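Local atomic coordinates of aminoacyl-tRNA synthetase (Cryptosporidium parvum, PDB entry 5F9Z), a protein that binds the inhibitor halofuginone beside an ATP analogue and, as a class II prolyl-tRNA synthetase, probably catalyses the ATP-dependent attachment of proline to its cognate tRNA. Residues S391-E394 and S395-K399. Sequence-based numbering, arbitrary orientation.
Sequences SELE and SKIPK
Leu393 and Ile397 meet because both first torsions, chi1 -70° and -61°, set the leading branch (CG in Leu393, CG1 in Ile397) anti to the carbonyl carbon. One helical turn apart, the two side chains then lie side by side and point the same way, with Leu393 CD2 3.7 Å from Ile397 CG1 and 3.8 Å from Ile397 CD1. Both residues are buried, which identifies this as the inward face of the helix.

The backbone bonds are those of a turn near the start of helix 393-417. Lys396 N donates to Glu392 O at 2.8 Å, and a weak bond from Ser395 N converges on the same oxygen. Ile397 N donates to Leu393 O at 3.2 Å. A water accepts a weak bond from Ser395 N and donates to Ser391 O at 2.8 Å, linking two backbone atoms that are too far apart to bond directly. Pro398 has no N-H to offer; its CD instead sits 3.2 Å from Glu394 O, and the helix kinks there.

Within the anticodon-binding domain, Leu393 packs on Val326 of helix 317-332 and Ile388 of strand 385-389; Lys396 also touches Ile388, and Glu394 meets Ile329 of helix 317-332.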
# COMPACT_ATOMS: atom_id res chain seq x y z
N SER A 391 -10.47 31.34 -16.93
CA SER A 391 -9.38 32.13 -16.36
C SER A 391 -9.07 31.74 -14.92
O SER A 391 -8.01 32.10 -14.41
CB SER A 391 -9.72 33.62 -16.43
OG SER A 391 -10.91 33.90 -15.72
N GLU A 392 -9.97 31.00 -14.26
CA GLU A 392 -9.75 30.56 -12.88
C GLU A 392 -9.25 29.13 -12.79
O GLU A 392 -8.94 28.67 -11.69
CB GLU A 392 -11.04 30.70 -12.07
CG GLU A 392 -11.51 32.14 -11.86
CD GLU A 392 -12.72 32.22 -10.95
OE1 GLU A 392 -13.17 31.16 -10.46
OE2 GLU A 392 -13.23 33.34 -10.73
N LEU A 393 -9.17 28.41 -13.91
CA LEU A 393 -8.80 27.00 -13.87
C LEU A 393 -7.37 26.81 -13.38
O LEU A 393 -7.08 25.85 -12.65
CB LEU A 393 -8.97 26.37 -15.25
CG LEU A 393 -10.41 26.20 -15.72
CD1 LEU A 393 -10.45 25.71 -17.16
CD2 LEU A 393 -11.16 25.25 -14.80
N GLU A 394 -6.46 27.71 -13.77
CA GLU A 394 -5.06 27.58 -13.37
C GLU A 394 -4.92 27.56 -11.85
O GLU A 394 -4.06 26.85 -11.31
CB GLU A 394 -4.24 28.72 -13.97
CG GLU A 394 -2.77 28.71 -13.58
CD GLU A 394 -2.07 30.00 -13.93
OE1 GLU A 394 -2.76 31.02 -14.16
OE2 GLU A 394 -0.82 30.00 -13.98
N SER A 395 -5.75 28.32 -11.15
CA SER A 395 -5.70 28.42 -9.70
C SER A 395 -6.65 27.46 -9.00
O SER A 395 -6.30 26.89 -7.96
CB SER A 395 -6.01 29.85 -9.26
OG SER A 395 -6.20 29.92 -7.86
N LYS A 396 -7.86 27.27 -9.54
CA LYS A 396 -8.89 26.52 -8.82
C LYS A 396 -8.66 25.01 -8.89
O LYS A 396 -8.88 24.30 -7.90
CB LYS A 396 -10.27 26.86 -9.37
CG LYS A 396 -11.42 26.35 -8.52
CD LYS A 396 -11.81 27.37 -7.46
CE LYS A 396 -12.77 26.77 -6.44
NZ LYS A 396 -12.07 25.81 -5.53
N ILE A 397 -8.22 24.50 -10.04
CA ILE A 397 -8.12 23.06 -10.25
C ILE A 397 -7.03 22.45 -9.37
O ILE A 397 -7.27 21.40 -8.76
CB ILE A 397 -7.89 22.73 -11.74
CG1 ILE A 397 -9.07 23.23 -12.57
CG2 ILE A 397 -7.69 21.24 -11.94
CD1 ILE A 397 -10.42 22.79 -12.02
N PRO A 398 -5.83 23.03 -9.27
CA PRO A 398 -4.87 22.51 -8.28
C PRO A 398 -5.41 22.54 -6.86
O PRO A 398 -5.07 21.66 -6.06
CB PRO A 398 -3.65 23.42 -8.45
CG PRO A 398 -3.73 23.88 -9.85
CD PRO A 398 -5.20 24.07 -10.11
N LYS A 399 -6.24 23.53 -6.52
CA LYS A 399 -6.84 23.57 -5.19
C LYS A 399 -7.87 22.45 -5.01
O LYS A 399 -7.94 21.84 -3.95
CB LYS A 399 -7.48 24.93 -4.93
CG LYS A 399 -6.49 26.07 -4.74
CD LYS A 399 -7.20 27.35 -4.33
CE LYS A 399 -8.19 27.80 -5.39
NZ LYS A 399 -8.86 29.08 -5.01
O HOH W 1 -6.27 30.94 -12.57